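Local coordinates for protein 3-carboxy-cis,cis-muconate cycloisomerase (Acinetobacter calcoaceticus, PDB 1Q5N) that is a tetrameric, mostly helical cycloisomerase of the fumarase and aspartase superfamily, in which neighbouring subunits pack closely together, at residues M153-W157 against L158-L162; I164-G167 against H168-R172; M352-A356 against E357-Q361; E373-M376 against M377-P381; E402-L406 against K407-S411. All blocks are in the same frame, centred on the assembly; numbering follows the deposited sequence.

Interaction 1 (M153-W157 against L158-L162); sequences MGRTW and LQQAL
Met153 lies across the side chain of Gln160 at about a right angle. Its CG meets Gln160 CD at 3.6 Å. The chain is bent at chi2 (-58°) and chi3, which brings CE to 3.7 Å from Leu162 C. Thr156 OG1 meets the methyl CB of Ala161 at 3.6 Å. These contacts rest on backbone bonds. Gly154 is gripped at both polar atoms: its N donates to Leu162 O (2.8 Å) and its O accepts from Ala161 N (2.9 Å). Thr156 and Gln159 form a hydrogen-bonded pair, with Thr156 N to Gln159 O at 3.0 Å and Gln159 N to Thr156 O at 2.9 Å. Arg155 and Gln160 form the non-hydrogen-bonded pair between these bonds. A water accepts from Leu158 N at 2.9 Å, beside the turn. The polar ends are held by partners outside the hairpin. Arg155 bridges to Glu268 and to Glu265 of the third subunit, which also accepts from Gln160 NE2. The Trp157 ring meets His325 of the second subunit. The arrangement is a two-residue beta hairpin closed by a type I' turn, with Trp157 and Leu158 at its corners, set into a subunit interface.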
loop_
_atom_site.group_PDB
_atom_site.type_symbol
_atom_site.label_atom_id
_atom_site.label_comp_id
_atom_site.label_asym_id
_atom_site.label_seq_id
_atom_site.Cartn_x
_atom_site.Cartn_y
_atom_site.Cartn_z
ATOM N N MET A 153 8.619 5.849 33.915
ATOM C CA MET A 153 7.746 6.892 33.361
ATOM C C MET A 153 6.845 6.468 32.195
ATOM O O MET A 153 7.255 5.704 31.304
ATOM C CB MET A 153 8.595 8.094 32.921
ATOM C CG MET A 153 9.297 8.840 34.081
ATOM S SD MET A 153 8.062 9.445 35.304
ATOM C CE MET A 153 6.966 10.448 34.312
ATOM N N GLY A 154 5.596 6.921 32.229
ATOM C CA GLY A 154 4.706 6.699 31.093
ATOM C C GLY A 154 5.031 7.895 30.177
ATOM O O GLY A 154 5.291 9.023 30.652
ATOM N N ARG A 155 5.028 7.680 28.866
ATOM C CA ARG A 155 5.390 8.732 27.896
ATOM C C ARG A 155 4.316 8.880 26.825
ATOM O O ARG A 155 3.855 7.883 26.200
ATOM C CB ARG A 155 6.757 8.383 27.245
ATOM C CG ARG A 155 7.915 8.281 28.288
ATOM C CD ARG A 155 9.148 7.545 27.764
ATOM N NE ARG A 155 10.309 7.683 28.672
ATOM C CZ ARG A 155 10.820 6.717 29.446
ATOM N NH1 ARG A 155 10.297 5.490 29.463
ATOM N NH2 ARG A 155 11.889 6.976 30.209
ATOM N N THR A 156 3.897 10.125 26.632
ATOM C CA THR A 156 2.894 10.441 25.644
ATOM C C THR A 156 3.506 11.466 24.669
ATOM O O THR A 156 4.146 12.435 25.075
ATOM C CB THR A 156 1.603 10.979 26.328
ATOM O OG1 THR A 156 1.928 12.107 27.134
ATOM C CG2 THR A 156 1.008 9.915 27.239
ATOM N N TRP A 157 3.329 11.229 23.371
ATOM C CA TRP A 157 3.924 12.108 22.353
ATOM C C TRP A 157 5.445 12.170 22.613
ATOM O O TRP A 157 6.065 13.200 22.346
ATOM C CB TRP A 157 3.384 13.556 22.412
ATOM C CG TRP A 157 1.928 13.731 22.345
ATOM C CD1 TRP A 157 1.028 13.338 23.272
ATOM C CD2 TRP A 157 1.174 14.416 21.319
ATOM N NE1 TRP A 157 -0.243 13.720 22.913
ATOM C CE2 TRP A 157 -0.189 14.385 21.715
ATOM C CE3 TRP A 157 1.529 15.076 20.116
ATOM C CZ2 TRP A 157 -1.227 14.974 20.946
ATOM C CZ3 TRP A 157 0.512 15.677 19.347
ATOM C CH2 TRP A 157 -0.858 15.620 19.770
ATOM N N LEU A 158 5.988 11.072 23.140
ATOM C CA LEU A 158 7.397 10.901 23.479
ATOM C C LEU A 158 7.921 11.785 24.618
ATOM O O LEU A 158 9.142 11.950 24.766
ATOM C CB LEU A 158 8.258 11.124 22.266
ATOM C CG LEU A 158 8.244 10.056 21.188
ATOM C CD1 LEU A 158 9.285 10.434 20.118
ATOM C CD2 LEU A 158 8.607 8.726 21.794
ATOM N N GLN A 159 7.004 12.344 25.403
ATOM C CA GLN A 159 7.336 13.218 26.524
ATOM C C GLN A 159 6.929 12.545 27.816
ATOM O O GLN A 159 5.831 11.969 27.902
ATOM C CB GLN A 159 6.523 14.502 26.474
ATOM C CG GLN A 159 6.600 15.274 25.184
ATOM C CD GLN A 159 7.865 16.022 25.102
ATOM O OE1 GLN A 159 8.083 16.961 25.873
ATOM N NE2 GLN A 159 8.735 15.620 24.191
ATOM N N GLN A 160 7.766 12.671 28.843
ATOM C CA GLN A 160 7.412 12.095 30.146
ATOM C C GLN A 160 6.085 12.672 30.612
ATOM O O GLN A 160 5.811 13.854 30.422
ATOM C CB GLN A 160 8.503 12.353 31.167
ATOM C CG GLN A 160 9.686 11.395 31.031
ATOM C CD GLN A 160 10.661 11.565 32.174
ATOM O OE1 GLN A 160 10.364 12.261 33.141
ATOM N NE2 GLN A 160 11.817 10.937 32.076
ATOM N N ALA A 161 5.219 11.841 31.171
ATOM C CA ALA A 161 3.917 12.356 31.612
ATOM C C ALA A 161 3.619 11.994 33.085
ATOM O O ALA A 161 3.724 12.879 33.941
ATOM C CB ALA A 161 2.788 11.844 30.661
ATOM N N LEU A 162 3.279 10.729 33.388
ATOM C CA LEU A 162 2.990 10.325 34.766
ATOM C C LEU A 162 3.589 8.943 34.905
ATOM O O LEU A 162 3.828 8.261 33.906
ATOM C CB LEU A 162 1.494 10.253 35.010
ATOM C CG LEU A 162 0.645 11.526 35.038
ATOM C CD1 LEU A 162 -0.830 11.111 35.299
ATOM C CD2 LEU A 162 1.133 12.500 36.164
HETATM O O HOH W 1 4.911 8.373 23.583
#

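Interaction 2 (I164-G167 against H168-R172); sequences ITLG and HKLAR
The chain passes from a strand ending at Thr165 straight into the first turn of helix 166-191. Thr165 is the N-cap. His168 N reaches back to it twice, to Thr165 O at 2.9 Å and to Thr165 OG1 at 3.1 Å. The bond to the carbonyl is bent, with an N-H...O angle of 131°, and its donor stands above the carbonyl plane. Regular helix bonds follow. Leu170 N meets Leu166 O at 3.1 Å, nearly straight at 169°, and Ala171 N meets Gly167 O at 2.8 Å. The side chains then fill in around this turn. Thr165 OG1 sits between its backbone N and carbonyl carbon (chi1 68°), and this brings the hydroxyl oxygen to His168 N. Ile164 CD1 packs on the aliphatic part of Lys169, 3.9 Å from CG, the two chains crossing at about a right angle. Leu166 CG meets Leu170 CD1 at 3.8 Å. Within the helix, Arg172 CD lies 4.0 Å above one face of the His168 ring, offset toward the rim. The polar ends go to other partners. Thr165 OG1 also bonds to Arg148 O, and His168 NE2 to Gln441. Lys169 NZ and Arg172 NH1 both form salt bridges to Glu318 of the second subunit. The chemistry is thus divided. Thr165 supplies two oxygens to an amide of the first turn, which has no carbonyl earlier in the helix to meet. The two basic chains share one carboxylate across the subunit interface.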
loop_
_atom_site.group_PDB
_atom_site.type_symbol
_atom_site.label_atom_id
_atom_site.label_comp_id
_atom_site.label_asym_id
_atom_site.label_seq_id
_atom_site.Cartn_x
_atom_site.Cartn_y
_atom_site.Cartn_z
ATOM N N ILE A 164 4.078 4.911 35.531
ATOM C CA ILE A 164 3.295 3.662 35.264
ATOM C C ILE A 164 4.228 2.572 35.826
ATOM O O ILE A 164 5.163 2.911 36.569
ATOM C CB ILE A 164 3.047 3.369 33.721
ATOM C CG1 ILE A 164 4.400 3.242 32.974
ATOM C CG2 ILE A 164 2.204 4.481 33.124
ATOM C CD1 ILE A 164 4.273 2.671 31.556
ATOM N N THR A 165 3.977 1.286 35.544
ATOM C CA THR A 165 4.944 0.248 35.949
ATOM C C THR A 165 5.254 -0.541 34.675
ATOM O O THR A 165 4.448 -0.585 33.740
ATOM C CB THR A 165 4.428 -0.742 37.035
ATOM O OG1 THR A 165 3.385 -1.550 36.484
ATOM C CG2 THR A 165 3.896 0.028 38.293
ATOM N N LEU A 166 6.436 -1.134 34.620
ATOM C CA LEU A 166 6.820 -1.907 33.476
ATOM C C LEU A 166 5.802 -3.029 33.320
ATOM O O LEU A 166 5.421 -3.385 32.213
ATOM C CB LEU A 166 8.206 -2.478 33.690
ATOM C CG LEU A 166 8.616 -3.537 32.667
ATOM C CD1 LEU A 166 8.559 -2.895 31.299
ATOM C CD2 LEU A 166 10.044 -4.087 32.936
ATOM N N GLY A 167 5.350 -3.575 34.445
ATOM C CA GLY A 167 4.378 -4.650 34.396
ATOM C C GLY A 167 3.123 -4.209 33.663
ATOM O O GLY A 167 2.455 -5.026 33.027
ATOM N N HIS A 168 2.748 -2.936 33.761
ATOM C CA HIS A 168 1.550 -2.532 33.037
ATOM C C HIS A 168 1.771 -2.601 31.465
ATOM O O HIS A 168 0.888 -3.046 30.746
ATOM C CB HIS A 168 1.132 -1.147 33.451
ATOM C CG HIS A 168 -0.236 -0.780 32.973
ATOM N ND1 HIS A 168 -0.518 0.439 32.411
ATOM C CD2 HIS A 168 -1.411 -1.454 33.032
ATOM C CE1 HIS A 168 -1.813 0.512 32.147
ATOM N NE2 HIS A 168 -2.380 -0.625 32.514
ATOM N N LYS A 169 2.929 -2.161 30.957
ATOM C CA LYS A 169 3.205 -2.296 29.526
ATOM C C LYS A 169 3.126 -3.788 29.143
ATOM O O LYS A 169 2.514 -4.153 28.126
ATOM C CB LYS A 169 4.624 -1.809 29.184
ATOM C CG LYS A 169 4.854 -0.321 29.198
ATOM C CD LYS A 169 6.262 -0.056 28.707
ATOM C CE LYS A 169 6.488 1.410 28.350
ATOM N NZ LYS A 169 5.673 1.915 27.203
ATOM N N LEU A 170 3.739 -4.650 29.967
ATOM C CA LEU A 170 3.744 -6.090 29.705
ATOM C C LEU A 170 2.327 -6.689 29.726
ATOM O O LEU A 170 2.003 -7.568 28.894
ATOM C CB LEU A 170 4.650 -6.820 30.706
ATOM C CG LEU A 170 6.140 -6.522 30.437
ATOM C CD1 LEU A 170 7.017 -6.875 31.660
ATOM C CD2 LEU A 170 6.554 -7.339 29.253
ATOM N N ALA A 171 1.475 -6.204 30.637
ATOM C CA ALA A 171 0.113 -6.727 30.685
ATOM C C ALA A 171 -0.648 -6.296 29.417
ATOM O O ALA A 171 -1.437 -7.076 28.858
ATOM C CB ALA A 171 -0.615 -6.239 31.962
ATOM N N ARG A 172 -0.416 -5.054 28.976
ATOM C CA ARG A 172 -1.055 -4.542 27.768
ATOM C C ARG A 172 -0.659 -5.445 26.544
ATOM O O ARG A 172 -1.512 -5.829 25.738
ATOM C CB ARG A 172 -0.644 -3.073 27.542
ATOM C CG ARG A 172 -1.422 -2.074 28.396
ATOM C CD ARG A 172 -0.667 -0.727 28.509
ATOM N NE ARG A 172 -0.268 -0.197 27.192
ATOM C CZ ARG A 172 0.691 0.705 27.011
ATOM N NH1 ARG A 172 1.339 1.189 28.058
ATOM N NH2 ARG A 172 1.035 1.095 25.780
#

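Interaction 3 (M352-A356 against E357-Q361); sequences MEVNA and ENMHQ
This is the N-terminal cap of helix 356-364, entered from strand 353-354. Asn355 is the N-cap. Its CG is anti to the backbone N (chi1 -173°), which turns the amide toward the first turn of the helix. Asn355 OD1 accepts from Asn358 N at 3.1 Å in a nearly straight bond of 169°. The donor stands above the amide plane and does not follow a lone pair. The backbone carbonyl of the same residue, Asn355 O, accepts from Met359 N at 3.2 Å. Thus both oxygens of Asn355 hold amides of the first turn. Ala356 O continues the helix with His360 N at 3.0 Å. The side-chain amides of Asn355 and Asn358 are stacked, their planes 16° apart. They make no bond to each other, and Asn358 ND2 donates instead to Ala267 O. On the buried side, Val354 CG1 touches Met359 CE at 3.8 Å, at the end of an extended methionine chain. Glu357 and His360 lie on the exposed side. Strand 353-354 pairs antiparallel with strand 269-270. Val354 and Met359 both rest on Leu166 of helix 166-191, and Met359 also meets Val269.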
loop_
_atom_site.group_PDB
_atom_site.type_symbol
_atom_site.label_atom_id
_atom_site.label_comp_id
_atom_site.label_asym_id
_atom_site.label_seq_id
_atom_site.Cartn_x
_atom_site.Cartn_y
_atom_site.Cartn_z
ATOM N N MET A 352 14.978 -10.351 28.257
ATOM C CA MET A 352 14.885 -8.919 28.469
ATOM C C MET A 352 15.660 -8.493 29.744
ATOM O O MET A 352 15.439 -9.038 30.821
ATOM C CB MET A 352 13.417 -8.619 28.668
ATOM C CG MET A 352 13.046 -7.190 28.749
ATOM S SD MET A 352 11.334 -7.031 29.379
ATOM C CE MET A 352 10.503 -8.441 28.631
ATOM N N GLU A 353 16.524 -7.495 29.620
ATOM C CA GLU A 353 17.311 -6.976 30.737
ATOM C C GLU A 353 16.673 -5.655 31.251
ATOM O O GLU A 353 16.626 -4.658 30.531
ATOM C CB GLU A 353 18.694 -6.697 30.216
ATOM C CG GLU A 353 19.825 -7.234 30.948
ATOM C CD GLU A 353 21.114 -6.902 30.174
ATOM O OE1 GLU A 353 21.433 -7.673 29.207
ATOM O OE2 GLU A 353 21.768 -5.857 30.513
ATOM N N VAL A 354 16.192 -5.631 32.485
ATOM C CA VAL A 354 15.558 -4.430 33.020
ATOM C C VAL A 354 16.569 -3.671 33.877
ATOM O O VAL A 354 17.220 -4.271 34.713
ATOM C CB VAL A 354 14.331 -4.823 33.870
ATOM C CG1 VAL A 354 13.670 -3.581 34.516
ATOM C CG2 VAL A 354 13.328 -5.585 32.985
ATOM N N ASN A 355 16.744 -2.369 33.654
ATOM C CA ASN A 355 17.706 -1.588 34.461
ATOM C C ASN A 355 16.904 -0.617 35.345
ATOM O O ASN A 355 16.580 0.488 34.946
ATOM C CB ASN A 355 18.671 -0.823 33.564
ATOM C CG ASN A 355 19.790 -0.145 34.359
ATOM O OD1 ASN A 355 19.557 0.418 35.433
ATOM N ND2 ASN A 355 21.009 -0.186 33.827
ATOM N N ALA A 356 16.573 -1.077 36.543
ATOM C CA ALA A 356 15.771 -0.369 37.532
ATOM C C ALA A 356 16.348 0.959 37.978
ATOM O O ALA A 356 15.599 1.873 38.285
ATOM C CB ALA A 356 15.520 -1.309 38.763
ATOM N N GLU A 357 17.665 1.077 38.019
ATOM C CA GLU A 357 18.271 2.341 38.402
ATOM C C GLU A 357 18.050 3.455 37.407
ATOM O O GLU A 357 17.768 4.597 37.799
ATOM C CB GLU A 357 19.745 2.176 38.586
ATOM C CG GLU A 357 20.053 1.830 39.971
ATOM C CD GLU A 357 21.526 1.620 40.119
ATOM O OE1 GLU A 357 22.289 2.636 39.963
ATOM O OE2 GLU A 357 21.900 0.432 40.364
ATOM N N ASN A 358 18.223 3.123 36.123
ATOM C CA ASN A 358 17.970 4.086 35.045
ATOM C C ASN A 358 16.488 4.465 35.056
ATOM O O ASN A 358 16.150 5.626 34.873
ATOM C CB ASN A 358 18.416 3.510 33.701
ATOM C CG ASN A 358 19.928 3.516 33.583
ATOM O OD1 ASN A 358 20.580 4.275 34.297
ATOM N ND2 ASN A 358 20.492 2.702 32.700
ATOM N N MET A 359 15.607 3.509 35.335
ATOM C CA MET A 359 14.190 3.852 35.406
ATOM C C MET A 359 13.945 4.847 36.532
ATOM O O MET A 359 13.174 5.820 36.384
ATOM C CB MET A 359 13.337 2.620 35.641
ATOM C CG MET A 359 13.244 1.738 34.439
ATOM S SD MET A 359 12.309 0.196 34.786
ATOM C CE MET A 359 11.994 -0.495 33.116
ATOM N N HIS A 360 14.625 4.618 37.660
ATOM C CA HIS A 360 14.468 5.495 38.826
ATOM C C HIS A 360 15.014 6.871 38.481
ATOM O O HIS A 360 14.370 7.881 38.736
ATOM C CB HIS A 360 15.206 4.930 40.053
ATOM C CG HIS A 360 15.318 5.926 41.169
ATOM N ND1 HIS A 360 14.245 6.252 41.985
ATOM C CD2 HIS A 360 16.312 6.797 41.492
ATOM C CE1 HIS A 360 14.573 7.282 42.747
ATOM N NE2 HIS A 360 15.818 7.634 42.468
ATOM N N GLN A 361 16.213 6.901 37.912
ATOM C CA GLN A 361 16.811 8.143 37.461
ATOM C C GLN A 361 15.999 8.936 36.454
ATOM O O GLN A 361 15.969 10.138 36.544
ATOM C CB GLN A 361 18.133 7.903 36.787
ATOM C CG GLN A 361 19.220 7.702 37.751
ATOM C CD GLN A 361 20.514 8.317 37.251
ATOM O OE1 GLN A 361 20.660 8.585 36.030
ATOM N NE2 GLN A 361 21.474 8.543 38.178
#

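Interaction 4 (E373-M376 against M377-P381); sequences EAVM and MALAP
This is a contact between successive turns of one helix, 372-383, in the C-terminal part of the chain. Four i to i+4 backbone bonds carry it. Met377 N donates to Glu373 O at 3.0 Å and Ala378 N to Ala374 O at 3.1 Å. Leu379 N to Val375 O is also 3.1 Å, and Ala380 N to Met376 O is 3.0 Å. Leu379 N has a second, weak bond to Met376 O. The helix kinks at Pro381, whose N has no bond to the turn before. A few side-chain contacts add to these bonds. Val375 CG1 and Leu379 CD2 lie 4.3 Å apart on one side. Leu379 CD2 is nearer to the backbone, 3.3 Å from Val375 O. Met377 CG lies beside its own backbone N (chi1 -66°), which brings it to 3.4 Å from Glu373 O. The placement of the Met376 and Met377 methyl ends is doubtful. Glu373 sends its carboxylate to Tyr434 OH, and Met377 packs on Tyr434 and on Trp106 of the second subunit. Val375, Met376 and Leu379 face helix 385-402, where they meet Val392, Arg385 and Ala388, while Val375 and Ala378 also touch Ile428 of helix 422-428.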
loop_
_atom_site.group_PDB
_atom_site.type_symbol
_atom_site.label_atom_id
_atom_site.label_comp_id
_atom_site.label_asym_id
_atom_site.label_seq_id
_atom_site.Cartn_x
_atom_site.Cartn_y
_atom_site.Cartn_z
ATOM N N GLU A 373 0.428 17.162 39.610
ATOM C CA GLU A 373 -0.990 16.909 39.758
ATOM C C GLU A 373 -1.291 16.006 40.980
ATOM O O GLU A 373 -2.310 16.194 41.627
ATOM C CB GLU A 373 -1.597 16.451 38.418
ATOM C CG GLU A 373 -1.908 15.033 38.230
ATOM C CD GLU A 373 -2.821 14.846 37.018
ATOM O OE1 GLU A 373 -2.598 15.581 36.024
ATOM O OE2 GLU A 373 -3.728 13.980 37.038
ATOM N N ALA A 374 -0.372 15.108 41.329
ATOM C CA ALA A 374 -0.531 14.282 42.511
ATOM C C ALA A 374 -0.587 15.246 43.753
ATOM O O ALA A 374 -1.452 15.088 44.630
ATOM C CB ALA A 374 0.669 13.297 42.641
ATOM N N VAL A 375 0.306 16.243 43.817
ATOM C CA VAL A 375 0.302 17.193 44.946
ATOM C C VAL A 375 -1.021 17.971 45.012
ATOM O O VAL A 375 -1.577 18.238 46.079
ATOM C CB VAL A 375 1.461 18.224 44.839
ATOM C CG1 VAL A 375 1.372 19.226 45.990
ATOM C CG2 VAL A 375 2.809 17.500 44.854
ATOM N N MET A 376 -1.519 18.329 43.846
ATOM C CA MET A 376 -2.754 19.046 43.754
ATOM C C MET A 376 -3.970 18.216 44.258
ATOM O O MET A 376 -4.863 18.767 44.908
ATOM C CB MET A 376 -2.918 19.473 42.312
ATOM C CG MET A 376 -3.787 20.662 42.138
ATOM S SD MET A 376 -4.956 20.184 40.916
ATOM C CE MET A 376 -6.225 19.374 42.025
ATOM N N MET A 377 -3.994 16.908 43.955
ATOM C CA MET A 377 -5.078 16.003 44.420
ATOM C C MET A 377 -5.033 15.832 45.950
ATOM O O MET A 377 -6.074 15.771 46.593
ATOM C CB MET A 377 -4.957 14.607 43.792
ATOM C CG MET A 377 -5.161 14.554 42.302
ATOM S SD MET A 377 -6.838 14.939 41.836
ATOM C CE MET A 377 -6.613 16.487 40.977
ATOM N N ALA A 378 -3.831 15.722 46.517
ATOM C CA ALA A 378 -3.670 15.585 47.967
ATOM C C ALA A 378 -4.143 16.837 48.695
ATOM O O ALA A 378 -4.643 16.737 49.811
ATOM C CB ALA A 378 -2.216 15.325 48.314
ATOM N N LEU A 379 -3.986 18.008 48.065
ATOM C CA LEU A 379 -4.387 19.287 48.658
ATOM C C LEU A 379 -5.840 19.672 48.467
ATOM O O LEU A 379 -6.376 20.410 49.286
ATOM C CB LEU A 379 -3.549 20.444 48.104
ATOM C CG LEU A 379 -2.241 20.813 48.795
ATOM C CD1 LEU A 379 -2.483 21.595 50.078
ATOM C CD2 LEU A 379 -1.509 19.541 49.124
ATOM N N ALA A 380 -6.453 19.204 47.377
ATOM C CA ALA A 380 -7.842 19.541 47.021
ATOM C C ALA A 380 -8.845 19.465 48.177
ATOM O O ALA A 380 -9.625 20.402 48.379
ATOM C CB ALA A 380 -8.324 18.668 45.858
ATOM N N PRO A 381 -8.837 18.355 48.946
ATOM C CA PRO A 381 -9.749 18.164 50.083
ATOM C C PRO A 381 -9.619 19.256 51.175
ATOM O O PRO A 381 -10.611 19.827 51.630
ATOM C CB PRO A 381 -9.356 16.778 50.611
ATOM C CG PRO A 381 -8.820 16.082 49.396
ATOM C CD PRO A 381 -7.992 17.160 48.761
#

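Interaction 5 (E402-L406 against K407-S411); sequences EQKHL and KDIIS
Between helix 385-402 and the short helix 406-410 the chain makes a Schellman motif, with Gln403 as its C-prime residue, and then an N-cap at His405. The tight part is the start of the second helix. Leu406 O accepts from Ile410 N at 2.9 Å, nearly straight at 174°, and has a weak second bond from Ile409 N. His405 O takes another weak bond from Ile409 N. Leu406 CD1 and Ile410 CD1 meet at 4.1 Å on the buried side. There both residues pack on Ala395 of helix 385-402 and on Phe429. Ile409 joins this face through Ala395 and Ala399.

The other side is looser and more open to solvent. Glu402 and Lys404 are exposed. The carboxylate of Glu402 comes nearest to Ile409 with OE1, 3.6 Å from CD1. Lys404 crosses Asp408 at about a right angle, with Lys404 CD 4.2 Å from Asp408 OD2. Its NZ stays 6.2 Å from that OD2, too far for a salt bridge, though the opposite charges may attract weakly. Lys407 NZ instead pairs with Asp426. The His405 ring caps the helix start. With chi1 at -169° the imidazole points away from its own backbone N, and its edge meets the first turn. There His405 ND1 accepts from Lys407 N at 2.9 Å, with the donor in the ring plane.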
loop_
_atom_site.group_PDB
_atom_site.type_symbol
_atom_site.label_atom_id
_atom_site.label_comp_id
_atom_site.label_asym_id
_atom_site.label_seq_id
_atom_site.Cartn_x
_atom_site.Cartn_y
_atom_site.Cartn_z
ATOM N N GLU A 402 14.035 28.943 40.567
ATOM C CA GLU A 402 15.140 28.605 41.484
ATOM C C GLU A 402 15.904 27.315 41.088
ATOM O O GLU A 402 16.922 26.975 41.699
ATOM C CB GLU A 402 14.603 28.391 42.894
ATOM C CG GLU A 402 13.966 29.603 43.507
ATOM C CD GLU A 402 13.656 29.367 44.974
ATOM O OE1 GLU A 402 14.265 28.432 45.522
ATOM O OE2 GLU A 402 12.837 30.102 45.589
ATOM N N GLN A 403 15.406 26.608 40.067
ATOM C CA GLN A 403 15.975 25.323 39.639
ATOM C C GLN A 403 16.106 24.394 40.858
ATOM O O GLN A 403 17.165 23.862 41.118
ATOM C CB GLN A 403 17.342 25.506 38.913
ATOM C CG GLN A 403 17.217 26.302 37.567
ATOM C CD GLN A 403 18.300 25.972 36.509
ATOM O OE1 GLN A 403 18.192 24.966 35.775
ATOM N NE2 GLN A 403 19.343 26.814 36.427
ATOM N N LYS A 404 15.021 24.219 41.608
ATOM C CA LYS A 404 15.026 23.351 42.780
ATOM C C LYS A 404 13.994 22.290 42.518
ATOM O O LYS A 404 13.156 22.467 41.645
ATOM C CB LYS A 404 14.568 24.095 44.043
ATOM C CG LYS A 404 15.521 25.130 44.584
ATOM C CD LYS A 404 16.080 24.656 45.923
ATOM C CE LYS A 404 16.920 25.737 46.613
ATOM N NZ LYS A 404 18.293 25.890 45.952
ATOM N N HIS A 405 14.029 21.216 43.305
ATOM C CA HIS A 405 13.038 20.162 43.183
ATOM C C HIS A 405 11.694 20.752 43.675
ATOM O O HIS A 405 11.639 21.523 44.644
ATOM C CB HIS A 405 13.468 18.967 44.048
ATOM C CG HIS A 405 12.684 17.706 43.817
ATOM N ND1 HIS A 405 11.387 17.536 44.269
ATOM C CD2 HIS A 405 13.015 16.553 43.179
ATOM C CE1 HIS A 405 10.952 16.337 43.907
ATOM N NE2 HIS A 405 11.916 15.720 43.243
ATOM N N LEU A 406 10.605 20.401 43.007
ATOM C CA LEU A 406 9.315 20.899 43.433
ATOM C C LEU A 406 9.030 20.569 44.910
ATOM O O LEU A 406 8.312 21.321 45.566
ATOM C CB LEU A 406 8.187 20.336 42.543
ATOM C CG LEU A 406 6.775 20.859 42.849
ATOM C CD1 LEU A 406 6.645 22.383 42.582
ATOM C CD2 LEU A 406 5.795 20.089 42.016
ATOM N N LYS A 407 9.548 19.449 45.424
ATOM C CA LYS A 407 9.273 19.095 46.829
ATOM C C LYS A 407 9.880 20.179 47.755
ATOM O O LYS A 407 9.238 20.625 48.691
ATOM C CB LYS A 407 9.820 17.684 47.211
ATOM C CG LYS A 407 9.339 17.201 48.603
ATOM C CD LYS A 407 9.673 15.715 48.910
ATOM C CE LYS A 407 11.094 15.497 49.452
ATOM N NZ LYS A 407 11.447 14.028 49.454
ATOM N N ASP A 408 11.100 20.611 47.461
ATOM C CA ASP A 408 11.748 21.648 48.243
ATOM C C ASP A 408 10.925 22.908 48.295
ATOM O O ASP A 408 10.828 23.524 49.354
ATOM C CB ASP A 408 13.120 21.962 47.681
ATOM C CG ASP A 408 14.034 20.746 47.723
ATOM O OD1 ASP A 408 13.745 19.824 48.563
ATOM O OD2 ASP A 408 15.030 20.721 46.935
ATOM N N ILE A 409 10.287 23.278 47.188
ATOM C CA ILE A 409 9.499 24.500 47.170
ATOM C C ILE A 409 8.150 24.330 47.871
ATOM O O ILE A 409 7.741 25.134 48.699
ATOM C CB ILE A 409 9.230 24.974 45.715
ATOM C CG1 ILE A 409 10.541 25.293 45.025
ATOM C CG2 ILE A 409 8.237 26.120 45.705
ATOM C CD1 ILE A 409 11.446 26.222 45.767
ATOM N N ILE A 410 7.442 23.271 47.550
ATOM C CA ILE A 410 6.149 23.112 48.150
ATOM C C ILE A 410 6.220 22.938 49.664
ATOM O O ILE A 410 5.337 23.424 50.370
ATOM C CB ILE A 410 5.372 21.952 47.457
ATOM C CG1 ILE A 410 4.037 22.494 46.965
ATOM C CG2 ILE A 410 5.096 20.811 48.398
ATOM C CD1 ILE A 410 3.807 22.193 45.543
ATOM N N SER A 411 7.277 22.291 50.162
ATOM C CA SER A 411 7.396 22.048 51.606
ATOM C C SER A 411 7.575 23.312 52.457
ATOM O O SER A 411 7.366 23.274 53.677
ATOM C CB SER A 411 8.541 21.068 51.918
ATOM O OG SER A 411 9.779 21.696 51.657
#

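How the interactions relate
All five contacts are local and follow one another in series; none nests within or crosses another. Interaction 1 closes the hairpin of strands 151-156 and 159-161. Interaction 2 follows at once, where strand 163-165 of the same sheet becomes helix 166-191. The two touch through Gly154 and Ile164. Interaction 3, a turn from strand into helix, comes much later in the chain, yet returns to pack on interaction 2, with Met352 on Leu170. Interaction 4 lies within one helix and interaction 5 is a turn between two helices. Both sit in the C-terminal part, their centres 16 Å apart, and join where Val375 meets Ile410. Interactions 1, 2 and 4 also touch the second subunit.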